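PDB 3UGS: undecaprenyl pyrophosphate synthase from Campylobacter jejuni, which probably condenses isopentenyl diphosphate with an allylic diphosphate, with magnesium as cofactor, to make the long cis-polyprenyl chain of undecaprenyl diphosphate. Local coordinates for residues A[58-61]-A[62-65]; A[64-67]-A[68-72]; A[132-136]-A[137-141]; A[153-156]-A[157-160]. All coordinates share one frame; numbering follows the deposited sequence.

Contact 1 of 4, residues A[58-61]-A[62-65]. With FFT ((2Z,6Z)-3,7,11-trimethyldodeca-2,6,10-trien-1-yl dihydrogen phosphate), chain C.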
loop_
_atom_site.group_PDB
_atom_site.type_symbol
_atom_site.label_atom_id
_atom_site.label_comp_id
_atom_site.label_asym_id
_atom_site.label_seq_id
_atom_site.Cartn_x
_atom_site.Cartn_y
_atom_site.Cartn_z
ATOM N N ALA A 58 -2.566 -14.895 -6.465
ATOM C CA ALA A 58 -3.483 -15.843 -7.140
ATOM C C ALA A 58 -4.952 -15.554 -6.859
ATOM O O ALA A 58 -5.748 -15.378 -7.767
ATOM C CB ALA A 58 -3.144 -17.272 -6.743
ATOM N N PHE A 59 -5.273 -15.533 -5.572
ATOM C CA PHE A 59 -6.651 -15.400 -5.071
ATOM C C PHE A 59 -6.666 -14.675 -3.701
ATOM O O PHE A 59 -5.897 -14.983 -2.754
ATOM C CB PHE A 59 -7.322 -16.786 -4.925
ATOM C CG PHE A 59 -8.835 -16.740 -4.735
ATOM C CD1 PHE A 59 -9.689 -16.767 -5.816
ATOM C CD2 PHE A 59 -9.395 -16.696 -3.466
ATOM C CE1 PHE A 59 -11.081 -16.755 -5.645
ATOM C CE2 PHE A 59 -10.773 -16.663 -3.275
ATOM C CZ PHE A 59 -11.620 -16.674 -4.368
ATOM N N SER A 60 -7.572 -13.729 -3.592
ATOM C CA SER A 60 -7.641 -12.926 -2.387
ATOM C C SER A 60 -8.850 -13.210 -1.544
ATOM O O SER A 60 -9.736 -13.940 -1.953
ATOM C CB SER A 60 -7.634 -11.439 -2.735
ATOM O OG SER A 60 -8.822 -11.099 -3.420
ATOM N N THR A 61 -8.882 -12.604 -0.360
ATOM C CA THR A 61 -10.021 -12.782 0.558
ATOM C C THR A 61 -11.322 -12.210 -0.040
ATOM O O THR A 61 -12.388 -12.787 0.076
ATOM C CB THR A 61 -9.769 -12.209 1.966
ATOM O OG1 THR A 61 -9.170 -10.894 1.874
ATOM C CG2 THR A 61 -8.877 -13.196 2.778
ATOM N N GLU A 62 -11.198 -11.082 -0.709
ATOM C CA GLU A 62 -12.367 -10.418 -1.394
ATOM C C GLU A 62 -12.881 -11.190 -2.632
ATOM O O GLU A 62 -14.064 -11.154 -2.960
ATOM C CB GLU A 62 -12.048 -8.988 -1.829
ATOM C CG GLU A 62 -11.863 -8.023 -0.682
ATOM C CD GLU A 62 -10.520 -8.274 0.018
ATOM O OE1 GLU A 62 -10.537 -8.570 1.237
ATOM O OE2 GLU A 62 -9.453 -8.223 -0.688
ATOM N N ASN A 63 -11.960 -11.884 -3.284
ATOM C CA ASN A 63 -12.263 -12.736 -4.457
ATOM C C ASN A 63 -13.350 -13.779 -4.155
ATOM O O ASN A 63 -14.001 -14.325 -5.058
ATOM C CB ASN A 63 -11.030 -13.461 -5.004
ATOM C CG ASN A 63 -10.065 -12.530 -5.750
ATOM O OD1 ASN A 63 -8.871 -12.842 -5.894
ATOM N ND2 ASN A 63 -10.556 -11.414 -6.217
ATOM N N TRP A 64 -13.545 -14.046 -2.870
ATOM C CA TRP A 64 -14.614 -14.994 -2.434
ATOM C C TRP A 64 -16.006 -14.504 -2.749
ATOM O O TRP A 64 -16.970 -15.238 -2.668
ATOM C CB TRP A 64 -14.509 -15.302 -0.962
ATOM C CG TRP A 64 -13.338 -16.177 -0.629
ATOM C CD1 TRP A 64 -12.193 -15.854 0.107
ATOM C CD2 TRP A 64 -13.161 -17.560 -1.029
ATOM N NE1 TRP A 64 -11.349 -16.925 0.182
ATOM C CE2 TRP A 64 -11.880 -17.991 -0.464
ATOM C CE3 TRP A 64 -13.915 -18.458 -1.748
ATOM C CZ2 TRP A 64 -11.402 -19.285 -0.640
ATOM C CZ3 TRP A 64 -13.429 -19.740 -1.911
ATOM C CH2 TRP A 64 -12.190 -20.146 -1.387
ATOM N N LYS A 65 -16.119 -13.239 -3.091
ATOM C CA LYS A 65 -17.436 -12.648 -3.408
ATOM C C LYS A 65 -17.685 -12.641 -4.905
ATOM O O LYS A 65 -18.733 -12.201 -5.399
ATOM C CB LYS A 65 -17.582 -11.242 -2.862
ATOM C CG LYS A 65 -17.775 -11.196 -1.345
ATOM C CD LYS A 65 -16.725 -10.297 -0.701
HETATM O O3 FFT C . -6.793 -5.081 -8.887
HETATM P P FFT C . -7.442 -6.195 -9.665
HETATM O O1 FFT C . -6.722 -6.521 -10.938
HETATM O O2 FFT C . -8.944 -5.992 -9.749
HETATM O O FFT C . -7.289 -7.566 -8.812
HETATM C C14 FFT C . -6.008 -8.216 -8.674
HETATM C C13 FFT C . -6.075 -9.344 -7.669
HETATM C C11 FFT C . -5.737 -10.595 -7.967
HETATM C C12 FFT C . -5.831 -11.661 -6.943
HETATM C C10 FFT C . -5.160 -10.962 -9.307
HETATM C C9 FFT C . -5.934 -12.057 -9.980
HETATM C C8 FFT C . -5.510 -12.160 -11.434
HETATM C C6 FFT C . -4.875 -13.249 -11.910
HETATM C C7 FFT C . -4.478 -13.363 -13.364
HETATM C C5 FFT C . -4.560 -14.384 -10.976
HETATM C C4 FFT C . -4.597 -15.642 -11.811
HETATM C C3 FFT C . -4.652 -16.889 -10.962
HETATM C C1 FFT C . -4.330 -18.080 -11.521
HETATM C C2 FFT C . -3.917 -18.162 -12.982
HETATM C C FFT C . -4.383 -19.326 -10.661
#

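Contact 2 of 4, residues A[64-67]-A[68-72]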
loop_
_atom_site.group_PDB
_atom_site.type_symbol
_atom_site.label_atom_id
_atom_site.label_comp_id
_atom_site.label_asym_id
_atom_site.label_seq_id
_atom_site.Cartn_x
_atom_site.Cartn_y
_atom_site.Cartn_z
ATOM N N TRP A 64 -13.545 -14.046 -2.870
ATOM C CA TRP A 64 -14.614 -14.994 -2.434
ATOM C C TRP A 64 -16.006 -14.504 -2.749
ATOM O O TRP A 64 -16.970 -15.238 -2.668
ATOM C CB TRP A 64 -14.509 -15.302 -0.962
ATOM C CG TRP A 64 -13.338 -16.177 -0.629
ATOM C CD1 TRP A 64 -12.193 -15.854 0.107
ATOM C CD2 TRP A 64 -13.161 -17.560 -1.029
ATOM N NE1 TRP A 64 -11.349 -16.925 0.182
ATOM C CE2 TRP A 64 -11.880 -17.991 -0.464
ATOM C CE3 TRP A 64 -13.915 -18.458 -1.748
ATOM C CZ2 TRP A 64 -11.402 -19.285 -0.640
ATOM C CZ3 TRP A 64 -13.429 -19.740 -1.911
ATOM C CH2 TRP A 64 -12.190 -20.146 -1.387
ATOM N N LYS A 65 -16.119 -13.239 -3.091
ATOM C CA LYS A 65 -17.436 -12.648 -3.408
ATOM C C LYS A 65 -17.685 -12.641 -4.905
ATOM O O LYS A 65 -18.733 -12.201 -5.399
ATOM C CB LYS A 65 -17.582 -11.242 -2.862
ATOM C CG LYS A 65 -17.775 -11.196 -1.345
ATOM C CD LYS A 65 -16.725 -10.297 -0.701
ATOM N N ARG A 66 -16.695 -13.139 -5.623
ATOM C CA ARG A 66 -16.831 -13.395 -7.067
ATOM C C ARG A 66 -17.881 -14.472 -7.340
ATOM O O ARG A 66 -18.060 -15.388 -6.543
ATOM C CB ARG A 66 -15.531 -13.928 -7.667
ATOM C CG ARG A 66 -14.523 -12.877 -8.115
ATOM C CD ARG A 66 -13.349 -13.651 -8.689
ATOM N NE ARG A 66 -12.193 -12.855 -9.020
ATOM C CZ ARG A 66 -11.964 -12.324 -10.209
ATOM N NH1 ARG A 66 -12.831 -12.486 -11.201
ATOM N NH2 ARG A 66 -10.854 -11.617 -10.404
ATOM N N PRO A 67 -18.542 -14.396 -8.497
ATOM C CA PRO A 67 -19.442 -15.471 -8.916
ATOM C C PRO A 67 -18.769 -16.830 -8.802
ATOM O O PRO A 67 -17.587 -16.986 -9.062
ATOM C CB PRO A 67 -19.717 -15.150 -10.376
ATOM C CG PRO A 67 -19.479 -13.679 -10.505
ATOM C CD PRO A 67 -18.431 -13.322 -9.502
ATOM N N LYS A 68 -19.563 -17.807 -8.421
ATOM C CA LYS A 68 -19.043 -19.139 -8.140
ATOM C C LYS A 68 -18.335 -19.739 -9.360
ATOM O O LYS A 68 -17.353 -20.443 -9.220
ATOM C CB LYS A 68 -20.138 -20.072 -7.621
ATOM C CG LYS A 68 -19.641 -21.442 -7.146
ATOM C CD LYS A 68 -19.802 -22.484 -8.261
ATOM C CE LYS A 68 -20.012 -23.918 -7.744
ATOM N NZ LYS A 68 -20.656 -24.852 -8.732
ATOM N N ASP A 69 -18.867 -19.471 -10.540
ATOM C CA ASP A 69 -18.268 -19.968 -11.816
ATOM C C ASP A 69 -16.823 -19.440 -12.037
ATOM O O ASP A 69 -15.937 -20.145 -12.522
ATOM C CB ASP A 69 -19.126 -19.633 -13.046
ATOM C CG ASP A 69 -20.490 -20.413 -13.076
ATOM O OD1 ASP A 69 -20.728 -21.389 -12.271
ATOM O OD2 ASP A 69 -21.340 -20.008 -13.918
ATOM N N GLU A 70 -16.596 -18.199 -11.632
ATOM C CA GLU A 70 -15.270 -17.562 -11.811
ATOM C C GLU A 70 -14.256 -18.144 -10.852
ATOM O O GLU A 70 -13.120 -18.421 -11.193
ATOM C CB GLU A 70 -15.322 -16.062 -11.627
ATOM C CG GLU A 70 -16.102 -15.362 -12.709
ATOM C CD GLU A 70 -16.007 -13.862 -12.628
ATOM O OE1 GLU A 70 -15.472 -13.346 -11.623
ATOM O OE2 GLU A 70 -16.479 -13.193 -13.572
ATOM N N ILE A 71 -14.709 -18.313 -9.626
ATOM C CA ILE A 71 -13.892 -18.953 -8.566
ATOM C C ILE A 71 -13.465 -20.350 -9.009
ATOM O O ILE A 71 -12.311 -20.780 -8.872
ATOM C CB ILE A 71 -14.633 -19.028 -7.217
ATOM C CG1 ILE A 71 -14.951 -17.595 -6.782
ATOM C CG2 ILE A 71 -13.798 -19.809 -6.187
ATOM C CD1 ILE A 71 -15.758 -17.482 -5.517
ATOM N N ASP A 72 -14.453 -21.044 -9.531
ATOM C CA ASP A 72 -14.288 -22.445 -10.038
ATOM C C ASP A 72 -13.140 -22.572 -11.041
ATOM O O ASP A 72 -12.258 -23.402 -10.907
ATOM C CB ASP A 72 -15.575 -22.973 -10.669
ATOM C CG ASP A 72 -16.601 -23.387 -9.624
ATOM O OD1 ASP A 72 -16.251 -23.401 -8.405
ATOM O OD2 ASP A 72 -17.752 -23.694 -10.028
#

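Contact 3 of 4, residues A[132-136]-A[137-141]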
loop_
_atom_site.group_PDB
_atom_site.type_symbol
_atom_site.label_atom_id
_atom_site.label_comp_id
_atom_site.label_asym_id
_atom_site.label_seq_id
_atom_site.Cartn_x
_atom_site.Cartn_y
_atom_site.Cartn_z
ATOM N N ILE A 132 -2.705 -17.006 -1.734
ATOM C CA ILE A 132 -3.986 -17.723 -2.027
ATOM C C ILE A 132 -4.970 -17.612 -0.893
ATOM O O ILE A 132 -4.650 -17.949 0.243
ATOM C CB ILE A 132 -3.823 -19.235 -2.264
ATOM C CG1 ILE A 132 -2.603 -19.499 -3.098
ATOM C CG2 ILE A 132 -5.054 -19.813 -2.943
ATOM C CD1 ILE A 132 -2.189 -20.968 -3.044
ATOM N N SER A 133 -6.178 -17.186 -1.236
ATOM C CA SER A 133 -7.149 -16.773 -0.224
ATOM C C SER A 133 -6.416 -15.845 0.760
ATOM O O SER A 133 -6.442 -15.998 1.961
ATOM C CB SER A 133 -7.719 -17.970 0.538
ATOM O OG SER A 133 -8.593 -17.497 1.566
ATOM N N TYR A 134 -5.706 -14.918 0.181
ATOM C CA TYR A 134 -4.854 -13.997 0.925
ATOM C C TYR A 134 -5.350 -12.562 0.850
ATOM O O TYR A 134 -5.754 -12.061 -0.171
ATOM C CB TYR A 134 -3.411 -14.051 0.432
ATOM C CG TYR A 134 -2.589 -12.904 0.905
ATOM C CD1 TYR A 134 -1.726 -13.042 1.991
ATOM C CD2 TYR A 134 -2.707 -11.662 0.310
ATOM C CE1 TYR A 134 -0.977 -11.967 2.451
ATOM C CE2 TYR A 134 -1.984 -10.596 0.765
ATOM C CZ TYR A 134 -1.115 -10.742 1.830
ATOM O OH TYR A 134 -0.385 -9.638 2.271
ATOM N N GLY A 135 -5.276 -11.894 1.973
ATOM C CA GLY A 135 -5.482 -10.459 2.015
ATOM C C GLY A 135 -4.525 -9.826 2.995
ATOM O O GLY A 135 -4.193 -10.439 4.020
ATOM N N ALA A 136 -4.100 -8.602 2.685
ATOM C CA ALA A 136 -3.052 -7.904 3.490
ATOM C C ALA A 136 -3.601 -7.560 4.842
ATOM O O ALA A 136 -2.953 -7.700 5.857
ATOM C CB ALA A 136 -2.539 -6.644 2.805
ATOM N N ARG A 137 -4.832 -7.094 4.828
ATOM C CA ARG A 137 -5.482 -6.667 6.068
ATOM C C ARG A 137 -5.611 -7.870 7.015
ATOM O O ARG A 137 -5.332 -7.798 8.188
ATOM C CB ARG A 137 -6.847 -6.022 5.817
ATOM C CG ARG A 137 -6.777 -4.572 5.361
ATOM C CD ARG A 137 -8.164 -4.051 5.002
ATOM N NE ARG A 137 -8.171 -2.658 4.505
ATOM C CZ ARG A 137 -9.253 -1.881 4.481
ATOM N NH1 ARG A 137 -10.393 -2.347 4.919
ATOM N NH2 ARG A 137 -9.201 -0.647 4.000
ATOM N N ASP A 138 -6.021 -8.973 6.440
ATOM C CA ASP A 138 -6.184 -10.257 7.151
ATOM C C ASP A 138 -4.834 -10.744 7.631
ATOM O O ASP A 138 -4.684 -11.177 8.738
ATOM C CB ASP A 138 -6.877 -11.301 6.230
ATOM C CG ASP A 138 -6.882 -12.739 6.808
ATOM O OD1 ASP A 138 -7.706 -13.030 7.671
ATOM O OD2 ASP A 138 -6.095 -13.612 6.359
ATOM N N GLU A 139 -3.828 -10.677 6.772
ATOM C CA GLU A 139 -2.457 -11.093 7.162
ATOM C C GLU A 139 -2.015 -10.273 8.385
ATOM O O GLU A 139 -1.520 -10.769 9.409
ATOM C CB GLU A 139 -1.476 -10.904 6.031
ATOM C CG GLU A 139 -0.112 -11.569 6.298
ATOM C CD GLU A 139 1.022 -11.034 5.400
ATOM O OE1 GLU A 139 0.835 -9.999 4.655
ATOM O OE2 GLU A 139 2.131 -11.645 5.461
ATOM N N ILE A 140 -2.271 -8.987 8.287
ATOM C CA ILE A 140 -1.905 -8.044 9.371
ATOM C C ILE A 140 -2.581 -8.394 10.714
ATOM O O ILE A 140 -1.968 -8.369 11.785
ATOM C CB ILE A 140 -2.182 -6.586 9.007
ATOM C CG1 ILE A 140 -1.228 -6.136 7.881
ATOM C CG2 ILE A 140 -2.020 -5.680 10.230
ATOM C CD1 ILE A 140 -1.475 -4.720 7.407
ATOM N N ILE A 141 -3.851 -8.733 10.634
ATOM C CA ILE A 141 -4.644 -9.144 11.841
ATOM C C ILE A 141 -4.100 -10.430 12.431
ATOM O O ILE A 141 -3.919 -10.569 13.619
ATOM C CB ILE A 141 -6.157 -9.301 11.567
ATOM C CG1 ILE A 141 -6.911 -8.066 12.082
ATOM C CG2 ILE A 141 -6.747 -10.406 12.453
ATOM C CD1 ILE A 141 -6.691 -6.761 11.390
#

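Contact 4 of 4, residues A[153-156]-A[157-160]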
loop_
_atom_site.group_PDB
_atom_site.type_symbol
_atom_site.label_atom_id
_atom_site.label_comp_id
_atom_site.label_asym_id
_atom_site.label_seq_id
_atom_site.Cartn_x
_atom_site.Cartn_y
_atom_site.Cartn_z
ATOM N N GLU A 153 5.455 -7.804 22.947
ATOM C CA GLU A 153 4.984 -6.420 22.859
ATOM C C GLU A 153 4.483 -6.117 21.435
ATOM O O GLU A 153 5.103 -6.482 20.430
ATOM C CB GLU A 153 6.073 -5.420 23.216
ATOM C CG GLU A 153 5.605 -3.961 23.309
ATOM C CD GLU A 153 6.786 -2.987 23.199
ATOM O OE1 GLU A 153 7.925 -3.395 23.580
ATOM O OE2 GLU A 153 6.593 -1.834 22.707
ATOM N N LEU A 154 3.357 -5.441 21.377
ATOM C CA LEU A 154 2.714 -5.121 20.109
ATOM C C LEU A 154 3.355 -3.865 19.533
ATOM O O LEU A 154 3.056 -2.754 19.885
ATOM C CB LEU A 154 1.220 -4.969 20.297
ATOM C CG LEU A 154 0.373 -4.973 19.028
ATOM C CD1 LEU A 154 0.622 -6.184 18.117
ATOM C CD2 LEU A 154 -1.111 -4.906 19.387
ATOM N N ASN A 155 4.304 -4.097 18.659
ATOM C CA ASN A 155 5.048 -3.020 18.023
ATOM C C ASN A 155 5.306 -3.353 16.546
ATOM O O ASN A 155 4.953 -4.417 16.080
ATOM C CB ASN A 155 6.314 -2.685 18.819
ATOM C CG ASN A 155 7.369 -3.796 18.798
ATOM O OD1 ASN A 155 7.375 -4.708 17.961
ATOM N ND2 ASN A 155 8.279 -3.702 19.723
ATOM N N GLU A 156 5.932 -2.441 15.838
ATOM C CA GLU A 156 6.203 -2.635 14.395
ATOM C C GLU A 156 7.071 -3.834 14.061
ATOM O O GLU A 156 6.789 -4.560 13.111
ATOM C CB GLU A 156 6.834 -1.383 13.781
ATOM C CG GLU A 156 5.782 -0.425 13.262
ATOM C CD GLU A 156 6.344 0.893 12.716
ATOM O OE1 GLU A 156 7.088 0.880 11.704
ATOM O OE2 GLU A 156 6.016 1.947 13.300
ATOM N N GLU A 157 8.148 -3.997 14.819
ATOM C CA GLU A 157 9.101 -5.058 14.557
ATOM C C GLU A 157 8.495 -6.409 14.804
ATOM O O GLU A 157 8.633 -7.316 14.001
ATOM C CB GLU A 157 10.339 -4.898 15.379
ATOM C CG GLU A 157 11.028 -3.545 15.167
ATOM C CD GLU A 157 10.430 -2.380 15.999
ATOM O OE1 GLU A 157 9.247 -2.420 16.443
ATOM O OE2 GLU A 157 11.157 -1.377 16.187
ATOM N N ASN A 158 7.785 -6.527 15.902
ATOM C CA ASN A 158 7.195 -7.809 16.231
ATOM C C ASN A 158 6.106 -8.235 15.277
ATOM O O ASN A 158 5.965 -9.388 14.953
ATOM C CB ASN A 158 6.695 -7.846 17.672
ATOM C CG ASN A 158 7.836 -8.053 18.680
ATOM O OD1 ASN A 158 8.792 -8.755 18.395
ATOM N ND2 ASN A 158 7.724 -7.445 19.855
ATOM N N LEU A 159 5.326 -7.277 14.816
ATOM C CA LEU A 159 4.248 -7.563 13.882
ATOM C C LEU A 159 4.833 -7.964 12.534
ATOM O O LEU A 159 4.405 -8.894 11.908
ATOM C CB LEU A 159 3.333 -6.365 13.774
ATOM C CG LEU A 159 2.180 -6.206 12.773
ATOM C CD1 LEU A 159 2.609 -6.235 11.310
ATOM C CD2 LEU A 159 1.119 -7.232 13.054
ATOM N N THR A 160 5.847 -7.255 12.108
ATOM C CA THR A 160 6.558 -7.619 10.886
ATOM C C THR A 160 6.996 -9.076 10.888
ATOM O O THR A 160 6.726 -9.831 9.970
ATOM C CB THR A 160 7.781 -6.705 10.700
ATOM O OG1 THR A 160 7.307 -5.358 10.637
ATOM C CG2 THR A 160 8.546 -7.028 9.495
#

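Contact 1 of 4, residues A[58-61]-A[62-65]
Glu62 OE1 takes the hydroxyl hydrogen of Thr61 OG1 at 2.8 Å, approached from above the carboxylate plane, while its other oxygen, OE2, is bonded to Asn183 and to Tyr191 of the second subunit. The bend of the Glu62 chain at chi2 folds the carboxylate back to this hydroxyl. The amide of Asn63 reaches the other way, to the strand end. Its OD1 accepts Ser60 N at 2.8 Å, a fairly straight bond whose donor stands 42° out of the carbonyl plane, and Asn63 N is held in return by Ser60 OG at 3.2 Å. The two residues thus fix each other through backbone N-H groups, and ND2 is bound by Gly224 O of the second subunit. Asn63 CB sits over one face of the Phe59 ring, 3.4 Å from its centroid, a CH-pi contact. Phe59 CG lies anti to the backbone N (chi1 -166°), which brings one ring face against Asn63 CB and the ring edge to the indole. There the Phe59 edge meets the face of Trp64 in a T-shaped stack, planes 71° apart and Phe59 CE2 3.3 Å from Trp64 CE2. The indole NE1 also bonds to Ser133, and the ring makes a cation-pi contact with Arg104. Asn63 OD1 also lies 3.4 Å from FFT C12, and Ala58 O faces the farnesyl chain at C5. Strand 53-60 runs out into a 3-10 turn lining the substrate pocket of a cis-prenyltransferase, where Asn63 is the probable proton acceptor.

Contact 2 of 4, residues A[64-67]-A[68-72]
Arg66 and Glu70 meet because both side chains leave with CG anti to their carbonyl carbons (chi1 -86° and -67°) and then run extended, crossing at about a right angle. At the crossing Arg66 NH1 donates to Glu70 OE1 at 2.8 Å, a salt bridge with a moderately bent N-H angle of 146°. The carboxylate oxygen lies close to the guanidinium plane, at its edge, but is itself approached from above the carboxylate plane. NH2 turns to Gly16 O, so the guanidinium has two holds and its rotation is restricted. The Arg66 side chain comes within about 5 Å of the bound farnesyl phosphate, consistent with its probable role in binding substrate. The Pro67 ring lies side by side with Glu70, its CD approaching Glu70 OE1. Pro67 occupies the N-cap position of helix 68-88, and its carbonyl starts the helix: Ile71 N meets Pro67 O at 3.2 Å, nearly along the C=O axis, and Glu70 N adds a weak bond of 3.0 Å to the same oxygen, Pro67 O. Ile71 packs on the same loop. Its CG1 lies 3.8 Å from Arg66 CB, and its CD1 touches Arg66 O at 3.3 Å and lies near Trp64 O. Ile71 CG2 makes a looser approach to Trp64 CZ3 at 4.3 Å. On the solvent side, Lys68 bends at chi2 and its NZ pairs with Asp72 OD2 at 3.4 Å, one helical turn on.

Contact 3 of 4, residues A[132-136]-A[137-141]
Tyr134 and Glu139 make the polar side-chain contact: the phenol OH donates to Glu139 OE1 at 2.7 Å. The carboxylate carbon lies at the ring's edge, in its plane, and the hydroxyl comes to OE1 from above the carboxylate plane, 46° out of it. Glu139 CG is anti to the backbone N (chi1 -169°) and the chain stays extended beyond it, which carries the carboxylate to the tyrosine hydroxyl. OE1 also takes Gln188 NE2, and OE2 takes Leu165 N, so this buried carboxylate is gripped at both oxygens; the donors would be expected to stabilise its charge. Backbone bonds form the second group. Glu139 N binds Gly135 O at 2.8 Å and Ile140 N binds Ala136 O at 2.8 Å, the first turn of helix 136-149, with Gly135 at its N-cap. This is the passage from strand 126-134 of the central parallel sheet into the helix that follows it. Asn183 OD1 meets the start of the helix, receiving Arg137 N and, weakly, Ala136 N. Side-chain carbons also lie against carbonyl oxygens of the first turn: Ile140 CG1 rests 3.1 Å from Ala136 O, and Glu139 CB lies 3.4 Å from Gly135 O. Arg137 reaches Asp168 and Trp187 O of the second subunit, while Asp138 forms a salt bridge with Arg142 of its own helix and Ile140 packs against Ile140 of the second subunit.

Contact 4 of 4, residues A[153-156]-A[157-160]
Glu153 to Asn155 form an irregular approach, and Asn155 is the N-cap of the short helix 156-161, which opens with ordinary i to i+4 bonds: Leu159 N to Asn155 O at 3.1 Å and Thr160 N to Glu156 O at 3.0 Å. The capping bond comes from the Asn155 side chain. Its OD1 accepts Asn158 N at 2.8 Å, a straight bond (163°). With chi1 at 68° Asn155 CG stands between its backbone N and carbonyl carbon, which turns OD1 back to Asn158 N. The Asn158 side chain reaches backward in turn: ND2 donates to Glu153 O at 2.9 Å, in the carbonyl plane and on a lone pair, and the acceptor is close to the plane of the donating amide. The two amide planes are only 20° apart, with each asparagine binding a backbone group on the other segment. Glu157 bends at chi2, bringing OE1 to 3.3 Å from Asn155 CG, the two side chains crossing at about a right angle. Leu159 CB faces Asn155 O while its branches go to Ala143 and Ala144 of helix 136-149. Leu159 also packs on Ile141 of the second subunit, and Leu154 on Ala144 of that subunit. Thr160 OG1 is also bonded by Trp187. Glu156 O is the shared acceptor of this turn: beside the backbone N-H it takes Thr160 OG1 at 2.7 Å, and the two donors come from opposite faces of its carbonyl plane.

How the contacts relate
Contact 3 is buried and contact 1 partly so, whereas contacts 2 and 4 lie at the surface. Contacts 1 and 3 sit at the ends of neighbouring strands 53-60 and 126-134, joined by backbone bonding of Phe59 to Tyr134 and by the indole of Trp64 on Ser133. Contact 2 continues contact 1 through the shared Trp64, so substrate-site residues run directly into helix 68-88. Contact 4 lies away from the annotated sites and meets contact 3 by packing, Leu159 on Ile140. Rings and a ligand distinguish contact 1, a salt bridge contact 2, a buried carboxylate contact 3, and asparagine capping contact 4.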